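Local coordinates for protein phosphatidylserine synthase (Haemophilus influenzae, PDB 3HSI) that belongs to the phospholipase D superfamily, as a phosphatidylserine synthase whose single chain carries two HxK-type sequence motifs of that family, at residues 10-15 against 267-272; 172-177 against 367-372; 230-235 against 391-396; 258-263 against 385-390. All coordinates share one frame; numbering follows the deposited sequence.

Contact 1: residues 10-15 against 267-272; sequences KRAEQN and FLQVQK
Ala12 meets Leu268 and Gln269 where the N-terminal helix 8-18 packs against the C-terminal end of helix 258-268 of the phospholipase D-like fold, in a partly buried place about 23 Å, centre to centre, from the middle of the chain. The apolar part is small. The methyl CB of Ala12 lies 4.0 Å from CD1 of Leu268, and the aliphatic CG of Gln269 comes equally near to it, so one methyl fills the angle between the last helical residue and the first that leaves helical geometry. The rest is amide against aliphatic chain. Gln269 bends at chi2 (-68°), which lays its amide across the CB and CG of Glu13; the two side chains cross at about a right angle. No hydrogen bond spans the contact. Beyond it, Asn15 is tied to Asp265, also on helix 258-268, while Thr9 and Leu16 touch Gln269. Although the carboxylate and amide planes are only 8° apart, OE1 of Gln269 meets methylene, not carboxylate, and rests 3.3 Å from CG of Glu13.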
loop_
_atom_site.group_PDB
_atom_site.type_symbol
_atom_site.label_atom_id
_atom_site.label_comp_id
_atom_site.label_asym_id
_atom_site.label_seq_id
_atom_site.Cartn_x
_atom_site.Cartn_y
_atom_site.Cartn_z
ATOM N N LYS C 10 9.310 29.033 -1.624
ATOM C CA LYS C 10 9.773 29.641 -2.865
ATOM C C LYS C 10 9.773 28.625 -4.009
ATOM O O LYS C 10 9.443 28.976 -5.135
ATOM C CB LYS C 10 11.113 30.359 -2.676
ATOM C CG LYS C 10 10.927 31.870 -2.391
ATOM C CD LYS C 10 12.173 32.535 -1.754
ATOM C CE LYS C 10 11.999 34.061 -1.635
ATOM N NZ LYS C 10 12.657 34.618 -0.412
ATOM N N ARG C 11 10.080 27.364 -3.701
ATOM C CA ARG C 11 9.969 26.291 -4.684
ATOM C C ARG C 11 8.531 26.170 -5.194
ATOM O O ARG C 11 8.314 25.833 -6.359
ATOM C CB ARG C 11 10.467 24.939 -4.147
ATOM C CG ARG C 11 10.203 23.759 -5.111
ATOM C CD ARG C 11 10.755 22.412 -4.636
ATOM N NE ARG C 11 10.132 21.949 -3.393
ATOM C CZ ARG C 11 10.472 20.835 -2.738
ATOM N NH1 ARG C 11 11.426 20.035 -3.203
ATOM N NH2 ARG C 11 9.849 20.514 -1.610
ATOM N N ALA C 12 7.566 26.456 -4.320
ATOM C CA ALA C 12 6.157 26.325 -4.662
ATOM C C ALA C 12 5.697 27.435 -5.608
ATOM O O ALA C 12 4.951 27.192 -6.569
ATOM C CB ALA C 12 5.305 26.302 -3.396
ATOM N N GLU C 13 6.113 28.662 -5.317
ATOM C CA GLU C 13 5.802 29.772 -6.199
ATOM C C GLU C 13 6.336 29.506 -7.611
ATOM O O GLU C 13 5.606 29.698 -8.582
ATOM C CB GLU C 13 6.380 31.092 -5.675
ATOM C CG GLU C 13 5.530 32.314 -6.121
ATOM C CD GLU C 13 6.241 33.661 -5.953
ATOM O OE1 GLU C 13 7.159 33.766 -5.095
ATOM O OE2 GLU C 13 5.879 34.626 -6.685
ATOM N N GLN C 14 7.606 29.074 -7.699
ATOM C CA GLN C 14 8.246 28.693 -8.955
ATOM C C GLN C 14 7.473 27.616 -9.704
ATOM O O GLN C 14 7.267 27.740 -10.917
ATOM C CB GLN C 14 9.683 28.196 -8.719
ATOM C CG GLN C 14 10.644 29.266 -8.195
ATOM C CD GLN C 14 11.891 28.669 -7.575
ATOM O OE1 GLN C 14 12.347 27.577 -7.938
ATOM N NE2 GLN C 14 12.438 29.376 -6.611
ATOM N N ASN C 15 7.084 26.550 -9.002
ATOM C CA ASN C 15 6.345 25.466 -9.656
ATOM C C ASN C 15 5.004 25.955 -10.210
ATOM O O ASN C 15 4.643 25.624 -11.339
ATOM C CB ASN C 15 6.152 24.260 -8.733
ATOM C CG ASN C 15 7.476 23.729 -8.170
ATOM O OD1 ASN C 15 8.571 24.000 -8.708
ATOM N ND2 ASN C 15 7.390 22.999 -7.068
ATOM N N PHE C 267 -1.282 25.067 -1.194
ATOM C CA PHE C 267 -1.379 25.261 0.263
ATOM C C PHE C 267 -0.217 26.097 0.791
ATOM O O PHE C 267 -0.389 26.892 1.712
ATOM C CB PHE C 267 -1.338 23.925 0.996
ATOM C CG PHE C 267 -2.668 23.219 1.111
ATOM C CD1 PHE C 267 -3.079 22.689 2.336
ATOM C CD2 PHE C 267 -3.480 23.030 0.007
ATOM C CE1 PHE C 267 -4.292 22.015 2.442
ATOM C CE2 PHE C 267 -4.697 22.348 0.109
ATOM C CZ PHE C 267 -5.096 21.841 1.327
ATOM N N LEU C 268 0.976 25.901 0.238
ATOM C CA LEU C 268 2.116 26.706 0.673
ATOM C C LEU C 268 2.046 28.129 0.203
ATOM O O LEU C 268 2.689 28.975 0.785
ATOM C CB LEU C 268 3.426 26.125 0.161
ATOM C CG LEU C 268 3.889 24.854 0.840
ATOM C CD1 LEU C 268 4.918 24.217 -0.037
ATOM C CD2 LEU C 268 4.439 25.197 2.204
ATOM N N GLN C 269 1.317 28.385 -0.882
ATOM C CA GLN C 269 1.292 29.701 -1.498
ATOM C C GLN C 269 0.069 30.533 -1.168
ATOM O O GLN C 269 -0.187 31.526 -1.833
ATOM C CB GLN C 269 1.406 29.581 -3.034
ATOM C CG GLN C 269 2.860 29.406 -3.497
ATOM C CD GLN C 269 3.663 30.666 -3.253
ATOM O OE1 GLN C 269 3.331 31.728 -3.782
ATOM N NE2 GLN C 269 4.718 30.561 -2.438
ATOM N N VAL C 270 -0.695 30.130 -0.166
ATOM C CA VAL C 270 -1.780 30.944 0.358
ATOM C C VAL C 270 -1.255 32.268 0.936
ATOM O O VAL C 270 -0.361 32.276 1.789
ATOM C CB VAL C 270 -2.564 30.173 1.431
ATOM C CG1 VAL C 270 -3.649 31.066 2.097
ATOM C CG2 VAL C 270 -3.183 28.939 0.810
ATOM N N GLN C 271 -1.805 33.387 0.471
ATOM C CA GLN C 271 -1.388 34.679 0.990
ATOM C C GLN C 271 -2.329 35.179 2.088
ATOM O O GLN C 271 -1.882 35.837 3.031
ATOM C CB GLN C 271 -1.300 35.715 -0.137
ATOM C CG GLN C 271 -0.317 35.359 -1.248
ATOM C CD GLN C 271 1.104 35.170 -0.738
ATOM O OE1 GLN C 271 1.563 34.039 -0.543
ATOM N NE2 GLN C 271 1.810 36.275 -0.520
ATOM N N LYS C 272 -3.619 34.862 1.956
ATOM C CA LYS C 272 -4.669 35.378 2.831
ATOM C C LYS C 272 -5.609 34.295 3.363
ATOM O O LYS C 272 -5.799 34.182 4.573
ATOM C CB LYS C 272 -5.504 36.441 2.095
ATOM C CG LYS C 272 -4.791 37.768 1.957
ATOM C CD LYS C 272 -5.654 38.773 1.252
ATOM C CE LYS C 272 -5.020 40.149 1.311
ATOM N NZ LYS C 272 -5.400 40.938 2.518
#

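Contact 2: residues 172-177 against 367-372; sequences YDRYQK and GVWVDD
A water joins Arg174 to strand 367-370: it accepts from NH1 of Arg174 at 3.0 Å and donates to the backbone O of Val368 at 2.8 Å. The same water sits over the middle of one face of the Trp369 ring, 3.4 Å above it. The guanidinium itself leans on the indole. CZ2 of Trp369 lies over the centre of one guanidinium face, 3.4 Å from CZ of Arg174, but the two planes are tilted by 33°, so this is an inclined approach and no flat stack. At the guanidinium edge, close to its plane, NH1 reaches CA of Gly367 at 3.5 Å, a place where no side chain intervenes. The bend of the arginine at chi3 (74°) turns the group to this position. NH2 has the strongest partner, a salt bridge to Glu411 of helix 405-415, the helix that also packs on Trp369; this probably balances the buried charge. Upstream, OD1 of Asp173 takes the backbone N of Arg174 on its anti lone pair at 2.8 Å, and its OD2 receives ND1 of His364. His364 and Asp371 fit the HxKxxxxD sequence motif of the phospholipase D superfamily, and a carboxylate bonded to the motif histidine is a familiar feature of such sites.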
loop_
_atom_site.group_PDB
_atom_site.type_symbol
_atom_site.label_atom_id
_atom_site.label_comp_id
_atom_site.label_asym_id
_atom_site.label_seq_id
_atom_site.Cartn_x
_atom_site.Cartn_y
_atom_site.Cartn_z
ATOM N N TYR C 172 -24.386 15.206 -2.402
ATOM C CA TYR C 172 -23.990 16.549 -2.864
ATOM C C TYR C 172 -22.584 16.534 -3.431
ATOM O O TYR C 172 -21.650 16.000 -2.809
ATOM C CB TYR C 172 -24.088 17.538 -1.701
ATOM C CG TYR C 172 -24.165 19.028 -2.026
ATOM C CD1 TYR C 172 -24.765 19.500 -3.204
ATOM C CD2 TYR C 172 -23.680 19.974 -1.105
ATOM C CE1 TYR C 172 -24.860 20.878 -3.474
ATOM C CE2 TYR C 172 -23.767 21.341 -1.351
ATOM C CZ TYR C 172 -24.364 21.788 -2.537
ATOM O OH TYR C 172 -24.457 23.135 -2.761
ATOM N N ASP C 173 -22.433 17.067 -4.639
ATOM C CA ASP C 173 -21.110 17.237 -5.206
ATOM C C ASP C 173 -21.034 18.639 -5.837
ATOM O O ASP C 173 -21.971 19.475 -5.677
ATOM C CB ASP C 173 -20.819 16.099 -6.232
ATOM C CG ASP C 173 -19.341 15.672 -6.259
ATOM O OD1 ASP C 173 -18.504 16.499 -6.641
ATOM O OD2 ASP C 173 -19.004 14.518 -5.911
ATOM N N ARG C 174 -19.929 18.905 -6.543
ATOM C CA ARG C 174 -19.799 20.127 -7.324
ATOM C C ARG C 174 -19.773 19.802 -8.792
ATOM O O ARG C 174 -19.358 18.725 -9.165
ATOM C CB ARG C 174 -18.515 20.853 -6.970
ATOM C CG ARG C 174 -18.573 21.554 -5.661
ATOM C CD ARG C 174 -17.210 22.099 -5.332
ATOM N NE ARG C 174 -16.865 23.267 -6.135
ATOM C CZ ARG C 174 -15.618 23.628 -6.431
ATOM N NH1 ARG C 174 -14.589 22.902 -6.018
ATOM N NH2 ARG C 174 -15.397 24.738 -7.115
ATOM N N TYR C 175 -20.238 20.729 -9.636
ATOM C CA TYR C 175 -20.390 20.431 -11.060
ATOM C C TYR C 175 -20.008 21.652 -11.858
ATOM O O TYR C 175 -20.567 22.733 -11.645
ATOM C CB TYR C 175 -21.858 20.034 -11.390
ATOM C CG TYR C 175 -22.537 19.307 -10.246
ATOM C CD1 TYR C 175 -22.471 17.922 -10.132
ATOM C CD2 TYR C 175 -23.185 20.016 -9.242
ATOM C CE1 TYR C 175 -23.087 17.260 -9.081
ATOM C CE2 TYR C 175 -23.789 19.364 -8.169
ATOM C CZ TYR C 175 -23.728 17.997 -8.086
ATOM O OH TYR C 175 -24.311 17.382 -7.001
ATOM N N GLN C 176 -19.057 21.488 -12.774
ATOM C CA GLN C 176 -18.661 22.590 -13.631
ATOM C C GLN C 176 -18.777 22.219 -15.092
ATOM O O GLN C 176 -18.266 21.187 -15.536
ATOM C CB GLN C 176 -17.252 23.063 -13.325
ATOM C CG GLN C 176 -17.134 23.681 -11.977
ATOM C CD GLN C 176 -16.957 22.638 -10.904
ATOM O OE1 GLN C 176 -16.453 21.545 -11.172
ATOM N NE2 GLN C 176 -17.377 22.955 -9.684
ATOM N N LYS C 177 -19.452 23.083 -15.829
ATOM C CA LYS C 177 -19.583 22.932 -17.262
ATOM C C LYS C 177 -18.662 23.937 -17.974
ATOM O O LYS C 177 -18.748 25.149 -17.744
ATOM C CB LYS C 177 -21.053 23.125 -17.692
ATOM C CG LYS C 177 -21.368 22.396 -18.978
ATOM C CD LYS C 177 -22.213 23.195 -19.904
ATOM C CE LYS C 177 -23.509 23.571 -19.316
ATOM N NZ LYS C 177 -24.397 24.002 -20.429
ATOM N N GLY C 367 -12.837 20.312 -3.057
ATOM C CA GLY C 367 -12.403 21.560 -3.676
ATOM C C GLY C 367 -11.326 22.258 -2.871
ATOM O O GLY C 367 -11.137 22.002 -1.663
ATOM N N VAL C 368 -10.560 23.092 -3.553
ATOM C CA VAL C 368 -9.528 23.928 -2.908
ATOM C C VAL C 368 -9.632 25.277 -3.569
ATOM O O VAL C 368 -9.710 25.365 -4.779
ATOM C CB VAL C 368 -8.085 23.383 -3.075
ATOM C CG1 VAL C 368 -7.084 24.383 -2.505
ATOM C CG2 VAL C 368 -7.895 21.988 -2.385
ATOM N N TRP C 369 -9.702 26.321 -2.756
ATOM C CA TRP C 369 -9.663 27.669 -3.248
ATOM C C TRP C 369 -8.543 28.424 -2.521
ATOM O O TRP C 369 -8.483 28.430 -1.296
ATOM C CB TRP C 369 -10.975 28.390 -2.957
ATOM C CG TRP C 369 -12.224 27.913 -3.607
ATOM C CD1 TRP C 369 -12.884 28.519 -4.660
ATOM C CD2 TRP C 369 -13.059 26.806 -3.198
ATOM N NE1 TRP C 369 -14.070 27.835 -4.937
ATOM C CE2 TRP C 369 -14.204 26.797 -4.051
ATOM C CE3 TRP C 369 -12.956 25.835 -2.204
ATOM C CZ2 TRP C 369 -15.227 25.847 -3.927
ATOM C CZ3 TRP C 369 -13.979 24.901 -2.077
ATOM C CH2 TRP C 369 -15.093 24.911 -2.931
ATOM N N VAL C 370 -7.691 29.081 -3.291
ATOM C CA VAL C 370 -6.571 29.864 -2.752
ATOM C C VAL C 370 -6.815 31.335 -3.010
ATOM O O VAL C 370 -6.927 31.763 -4.166
ATOM C CB VAL C 370 -5.233 29.405 -3.351
ATOM C CG1 VAL C 370 -4.054 30.340 -2.889
ATOM C CG2 VAL C 370 -5.002 27.935 -2.939
ATOM N N ASP C 371 -6.963 32.094 -1.924
ATOM C CA ASP C 371 -7.228 33.552 -2.015
ATOM C C ASP C 371 -8.327 33.767 -3.088
ATOM O O ASP C 371 -9.327 33.034 -3.087
ATOM C CB ASP C 371 -5.931 34.317 -2.314
ATOM C CG ASP C 371 -4.794 33.977 -1.323
ATOM O OD1 ASP C 371 -5.056 33.684 -0.145
ATOM O OD2 ASP C 371 -3.615 33.981 -1.721
ATOM N N ASP C 372 -8.134 34.696 -4.019
ATOM C CA ASP C 372 -9.083 34.911 -5.123
ATOM C C ASP C 372 -8.439 34.572 -6.469
ATOM O O ASP C 372 -8.879 35.044 -7.526
ATOM C CB ASP C 372 -9.598 36.361 -5.117
ATOM C CG ASP C 372 -8.466 37.377 -4.916
ATOM O OD1 ASP C 372 -7.268 36.951 -4.780
ATOM O OD2 ASP C 372 -8.759 38.605 -4.878
HETATM O O HOH W 1 -12.193 24.645 -5.859
#

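Contact 3: residues 230-235 against 391-396; sequences GEYSLK and AENGLL
Tyr232 and Asn393 approach at about a right angle, hydroxyl to amide nitrogen, with ring and amide planes turned 29° from each other. ND2 of Asn393 donates to OH of Tyr232 at 2.9 Å, and the bond is nearly straight (161°). The hydroxyl lies near the amide plane, so the N-H points well at its acceptor. Asn393 holds CG between its backbone N and carbonyl carbon (chi1 73°), which swings the amide off the strand to meet the phenol. The other end of that amide is fixed more strongly: OD1 accepts from both Tyr154 OH and the backbone N of Lys144, and these bonds should set which way the amide faces. Lys144, with His142, fits the HxK part of the superfamily motif, so the asparagine lies directly beside that motif. The Tyr232 ring is stacked on Phe190 of helix 181-195 and packs on Pro248 and Phe250 of strand 245-252. The loop after helix 216-229 is thus joined to strand 391-398 by this one bond, its tyrosine lying between helix 181-195 and strand 245-252.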
loop_
_atom_site.group_PDB
_atom_site.type_symbol
_atom_site.label_atom_id
_atom_site.label_comp_id
_atom_site.label_asym_id
_atom_site.label_seq_id
_atom_site.Cartn_x
_atom_site.Cartn_y
_atom_site.Cartn_z
ATOM N N GLY C 230 1.645 9.417 -17.725
ATOM C CA GLY C 230 0.392 10.088 -18.017
ATOM C C GLY C 230 0.475 11.577 -17.748
ATOM O O GLY C 230 0.902 11.998 -16.666
ATOM N N GLU C 231 0.070 12.370 -18.739
ATOM C CA GLU C 231 -0.014 13.817 -18.603
ATOM C C GLU C 231 -0.947 14.347 -19.671
ATOM O O GLU C 231 -1.151 13.694 -20.682
ATOM C CB GLU C 231 1.373 14.476 -18.724
ATOM C CG GLU C 231 2.061 14.215 -20.064
ATOM C CD GLU C 231 3.444 14.887 -20.162
ATOM O OE1 GLU C 231 3.835 15.649 -19.237
ATOM O OE2 GLU C 231 4.143 14.662 -21.189
ATOM N N TYR C 232 -1.564 15.492 -19.428
ATOM C CA TYR C 232 -2.420 16.126 -20.437
ATOM C C TYR C 232 -1.522 17.026 -21.284
ATOM O O TYR C 232 -0.496 17.470 -20.793
ATOM C CB TYR C 232 -3.505 16.962 -19.779
ATOM C CG TYR C 232 -4.570 16.163 -19.052
ATOM C CD1 TYR C 232 -5.716 15.757 -19.717
ATOM C CD2 TYR C 232 -4.427 15.812 -17.712
ATOM C CE1 TYR C 232 -6.696 15.036 -19.086
ATOM C CE2 TYR C 232 -5.425 15.076 -17.055
ATOM C CZ TYR C 232 -6.557 14.709 -17.768
ATOM O OH TYR C 232 -7.566 13.975 -17.212
ATOM N N SER C 233 -1.875 17.257 -22.547
ATOM C CA SER C 233 -1.125 18.192 -23.404
ATOM C C SER C 233 -2.011 19.360 -23.827
ATOM O O SER C 233 -3.195 19.203 -24.055
ATOM C CB SER C 233 -0.616 17.506 -24.681
ATOM O OG SER C 233 0.416 16.608 -24.390
ATOM N N LEU C 234 -1.402 20.529 -23.927
ATOM C CA LEU C 234 -2.103 21.711 -24.370
ATOM C C LEU C 234 -1.435 22.221 -25.636
ATOM O O LEU C 234 -0.216 22.097 -25.792
ATOM C CB LEU C 234 -2.083 22.768 -23.267
ATOM C CG LEU C 234 -2.872 22.413 -22.006
ATOM C CD1 LEU C 234 -2.688 23.486 -20.944
ATOM C CD2 LEU C 234 -4.365 22.191 -22.328
ATOM N N LYS C 235 -2.222 22.779 -26.546
ATOM C CA LYS C 235 -1.627 23.366 -27.731
ATOM C C LYS C 235 -1.280 24.849 -27.597
ATOM O O LYS C 235 -0.190 25.256 -27.994
ATOM C CB LYS C 235 -2.478 23.101 -28.973
ATOM C CG LYS C 235 -2.168 21.773 -29.602
ATOM C CD LYS C 235 -3.143 21.407 -30.707
ATOM C CE LYS C 235 -2.890 19.961 -31.122
ATOM N NZ LYS C 235 -4.136 19.148 -31.257
ATOM N N ALA C 391 -5.842 6.921 -8.924
ATOM C CA ALA C 391 -5.527 7.750 -10.072
ATOM C C ALA C 391 -6.471 8.939 -10.064
ATOM O O ALA C 391 -7.690 8.781 -9.988
ATOM C CB ALA C 391 -5.589 6.953 -11.375
ATOM N N GLU C 392 -5.892 10.138 -10.092
ATOM C CA GLU C 392 -6.641 11.373 -9.894
ATOM C C GLU C 392 -6.398 12.376 -11.002
ATOM O O GLU C 392 -5.362 12.323 -11.698
ATOM C CB GLU C 392 -6.238 12.037 -8.562
ATOM C CG GLU C 392 -6.221 11.103 -7.342
ATOM C CD GLU C 392 -7.585 11.005 -6.674
ATOM O OE1 GLU C 392 -8.559 11.614 -7.181
ATOM O OE2 GLU C 392 -7.688 10.338 -5.627
ATOM N N ASN C 393 -7.336 13.316 -11.156
ATOM C CA ASN C 393 -7.048 14.460 -12.005
ATOM C C ASN C 393 -7.604 15.784 -11.453
ATOM O O ASN C 393 -8.229 15.809 -10.394
ATOM C CB ASN C 393 -7.430 14.200 -13.460
ATOM C CG ASN C 393 -8.939 14.211 -13.693
ATOM O OD1 ASN C 393 -9.734 14.106 -12.756
ATOM N ND2 ASN C 393 -9.334 14.316 -14.967
ATOM N N GLY C 394 -7.342 16.876 -12.158
ATOM C CA GLY C 394 -7.812 18.172 -11.742
ATOM C C GLY C 394 -7.806 19.200 -12.857
ATOM O O GLY C 394 -7.018 19.107 -13.816
ATOM N N LEU C 395 -8.713 20.166 -12.742
ATOM C CA LEU C 395 -8.624 21.366 -13.551
ATOM C C LEU C 395 -8.241 22.494 -12.595
ATOM O O LEU C 395 -9.013 22.867 -11.696
ATOM C CB LEU C 395 -9.947 21.647 -14.276
ATOM C CG LEU C 395 -10.516 20.498 -15.122
ATOM C CD1 LEU C 395 -11.912 20.837 -15.732
ATOM C CD2 LEU C 395 -9.516 20.084 -16.234
ATOM N N LEU C 396 -7.030 22.998 -12.764
ATOM C CA LEU C 396 -6.619 24.177 -12.026
ATOM C C LEU C 396 -7.004 25.420 -12.791
ATOM O O LEU C 396 -6.451 25.710 -13.853
ATOM C CB LEU C 396 -5.116 24.189 -11.693
ATOM C CG LEU C 396 -4.658 25.409 -10.864
ATOM C CD1 LEU C 396 -5.323 25.446 -9.458
ATOM C CD2 LEU C 396 -3.125 25.481 -10.717
#

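Contact 4: residues 258-263 against 385-390; sequences ELNQVI and RAWRLD
Asn260 lays its amide flat over the indole of Trp387, the two planes only 4° apart and CG of Asn260 3.6 Å above the ring plane, over its centre. OD1 reaches CZ3 of Trp387 at 3.6 Å, while CB of Asn260 makes a CH-pi contact with the five-membered ring, 4.0 Å from its centroid. Ile263, one turn along the helix, fills the benzo edge, with CG2 3.8 Å from CH2 of Trp387. ND2 of Asn260 gives a weak bond to the backbone O of Ala386 (3.4 Å). In the next shell, the indole NE1 bonds to Glu264, and the turn that carries it is held by Arg385: its O collects the backbone N atoms of Arg388, Leu389 and Asp390, and its guanidinium grips Asp390 side-on through NE and NH2, with NH2 2.9 Å from OD1 of Asp390. Trp387 also packs on Arg216 of the second subunit. The loop between strands 374-378 and 391-398 thus lies against helix 258-268, with helix 285-296 reaching both Ile263 and Trp387.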
loop_
_atom_site.group_PDB
_atom_site.type_symbol
_atom_site.label_atom_id
_atom_site.label_comp_id
_atom_site.label_asym_id
_atom_site.label_seq_id
_atom_site.Cartn_x
_atom_site.Cartn_y
_atom_site.Cartn_z
ATOM N N GLU C 258 2.178 15.047 -10.283
ATOM C CA GLU C 258 1.986 16.466 -10.536
ATOM C C GLU C 258 0.792 17.087 -9.789
ATOM O O GLU C 258 0.920 18.158 -9.198
ATOM C CB GLU C 258 1.864 16.776 -12.038
ATOM C CG GLU C 258 1.793 18.300 -12.248
ATOM C CD GLU C 258 2.049 18.749 -13.670
ATOM O OE1 GLU C 258 1.329 18.276 -14.588
ATOM O OE2 GLU C 258 2.950 19.610 -13.856
ATOM N N LEU C 259 -0.353 16.414 -9.824
ATOM C CA LEU C 259 -1.530 16.883 -9.127
ATOM C C LEU C 259 -1.257 17.120 -7.650
ATOM O O LEU C 259 -1.531 18.196 -7.139
ATOM C CB LEU C 259 -2.700 15.913 -9.306
ATOM C CG LEU C 259 -4.008 16.357 -8.629
ATOM C CD1 LEU C 259 -4.533 17.732 -9.118
ATOM C CD2 LEU C 259 -5.078 15.269 -8.776
ATOM N N ASN C 260 -0.692 16.120 -6.977
ATOM C CA ASN C 260 -0.351 16.305 -5.582
ATOM C C ASN C 260 0.699 17.359 -5.297
ATOM O O ASN C 260 0.574 18.081 -4.325
ATOM C CB ASN C 260 -0.037 14.965 -4.933
ATOM C CG ASN C 260 -1.251 14.059 -4.966
ATOM O OD1 ASN C 260 -2.372 14.531 -5.152
ATOM N ND2 ASN C 260 -1.048 12.789 -4.812
ATOM N N GLN C 261 1.709 17.455 -6.152
ATOM C CA GLN C 261 2.691 18.537 -6.053
ATOM C C GLN C 261 2.001 19.897 -6.173
ATOM O O GLN C 261 2.287 20.795 -5.395
ATOM C CB GLN C 261 3.795 18.389 -7.121
ATOM C CG GLN C 261 4.981 17.555 -6.668
ATOM C CD GLN C 261 5.754 16.897 -7.836
ATOM O OE1 GLN C 261 5.695 17.357 -8.986
ATOM N NE2 GLN C 261 6.462 15.801 -7.536
ATOM N N VAL C 262 1.079 20.040 -7.132
ATOM C CA VAL C 262 0.307 21.276 -7.255
ATOM C C VAL C 262 -0.550 21.603 -6.023
ATOM O O VAL C 262 -0.531 22.717 -5.511
ATOM C CB VAL C 262 -0.536 21.305 -8.570
ATOM C CG1 VAL C 262 -1.587 22.409 -8.515
ATOM C CG2 VAL C 262 0.395 21.508 -9.778
ATOM N N ILE C 263 -1.290 20.636 -5.514
ATOM C CA ILE C 263 -2.034 20.865 -4.270
ATOM C C ILE C 263 -1.128 21.310 -3.088
ATOM O O ILE C 263 -1.405 22.324 -2.398
ATOM C CB ILE C 263 -2.905 19.617 -3.930
ATOM C CG1 ILE C 263 -3.889 19.371 -5.094
ATOM C CG2 ILE C 263 -3.601 19.783 -2.563
ATOM C CD1 ILE C 263 -4.528 17.933 -5.163
ATOM N N ARG C 385 -5.103 7.843 0.635
ATOM C CA ARG C 385 -5.380 7.009 -0.579
ATOM C C ARG C 385 -5.061 7.771 -1.858
ATOM O O ARG C 385 -4.411 7.250 -2.777
ATOM C CB ARG C 385 -6.884 6.688 -0.713
ATOM C CG ARG C 385 -7.407 5.526 0.068
ATOM C CD ARG C 385 -8.684 5.012 -0.595
ATOM N NE ARG C 385 -8.373 4.276 -1.824
ATOM C CZ ARG C 385 -7.917 3.029 -1.855
ATOM N NH1 ARG C 385 -7.706 2.371 -0.722
ATOM N NH2 ARG C 385 -7.648 2.437 -3.017
ATOM N N ALA C 386 -5.611 8.986 -1.934
ATOM C CA ALA C 386 -5.372 9.896 -3.061
ATOM C C ALA C 386 -3.874 10.208 -3.216
ATOM O O ALA C 386 -3.373 10.344 -4.329
ATOM C CB ALA C 386 -6.180 11.165 -2.890
ATOM N N TRP C 387 -3.140 10.259 -2.114
ATOM C CA TRP C 387 -1.702 10.564 -2.203
ATOM C C TRP C 387 -0.800 9.404 -2.619
ATOM O O TRP C 387 0.413 9.582 -2.848
ATOM C CB TRP C 387 -1.192 11.165 -0.883
ATOM C CG TRP C 387 -0.906 12.635 -1.012
ATOM C CD1 TRP C 387 0.314 13.251 -0.897
ATOM C CD2 TRP C 387 -1.856 13.670 -1.306
ATOM N NE1 TRP C 387 0.176 14.608 -1.103
ATOM C CE2 TRP C 387 -1.146 14.885 -1.359
ATOM C CE3 TRP C 387 -3.238 13.679 -1.560
ATOM C CZ2 TRP C 387 -1.776 16.108 -1.643
ATOM C CZ3 TRP C 387 -3.860 14.888 -1.850
ATOM C CH2 TRP C 387 -3.133 16.081 -1.877
ATOM N N ARG C 388 -1.350 8.205 -2.714
ATOM C CA ARG C 388 -0.467 7.086 -2.919
ATOM C C ARG C 388 -1.065 6.046 -3.817
ATOM O O ARG C 388 -0.360 5.459 -4.633
ATOM C CB ARG C 388 -0.118 6.476 -1.547
ATOM C CG ARG C 388 0.903 5.413 -1.573
ATOM C CD ARG C 388 1.014 4.760 -0.179
ATOM N NE ARG C 388 1.794 5.532 0.799
ATOM C CZ ARG C 388 1.300 6.454 1.634
ATOM N NH1 ARG C 388 0.007 6.782 1.618
ATOM N NH2 ARG C 388 2.106 7.077 2.491
ATOM N N LEU C 389 -2.357 5.792 -3.652
ATOM C CA LEU C 389 -2.969 4.640 -4.304
ATOM C C LEU C 389 -3.780 4.975 -5.565
ATOM O O LEU C 389 -3.659 4.274 -6.568
ATOM C CB LEU C 389 -3.819 3.844 -3.314
ATOM C CG LEU C 389 -3.118 3.458 -2.001
ATOM C CD1 LEU C 389 -4.102 2.860 -1.001
ATOM C CD2 LEU C 389 -1.961 2.492 -2.279
ATOM N N ASP C 390 -4.580 6.037 -5.533
ATOM C CA ASP C 390 -5.612 6.221 -6.600
ATOM C C ASP C 390 -5.179 7.092 -7.780
ATOM O O ASP C 390 -4.253 7.901 -7.666
ATOM C CB ASP C 390 -6.925 6.748 -6.020
ATOM C CG ASP C 390 -7.513 5.844 -4.924
ATOM O OD1 ASP C 390 -7.271 4.623 -4.912
ATOM O OD2 ASP C 390 -8.259 6.353 -4.069
HETATM O O HOH W 2 1.209 11.899 -4.374
#

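How the contacts relate
Contacts 2 and 4 are buried throughout, whereas contacts 1 and 3 each include residues nearer the surface. Helix 258-268 serves two of them: its start carries contact 4 and its end contact 1, with centres about 17 Å apart. Contacts 2 and 3 draw on strands 367-370 and 391-398 of one mixed sheet. Direct touches link contact 1 to contact 2, where Asp371 probably accepts from the backbone N of Gln271 and Lys272, and contact 3 to contact 4, where Leu259 and Ala386 pack on Glu392. Chemistry follows place: van der Waals packing near the surface in contact 1, a water-bridged arginine in a salt bridge to Glu411 in contact 2, one phenol-amide bond in contact 3, and amide-on-indole stacking in contact 4.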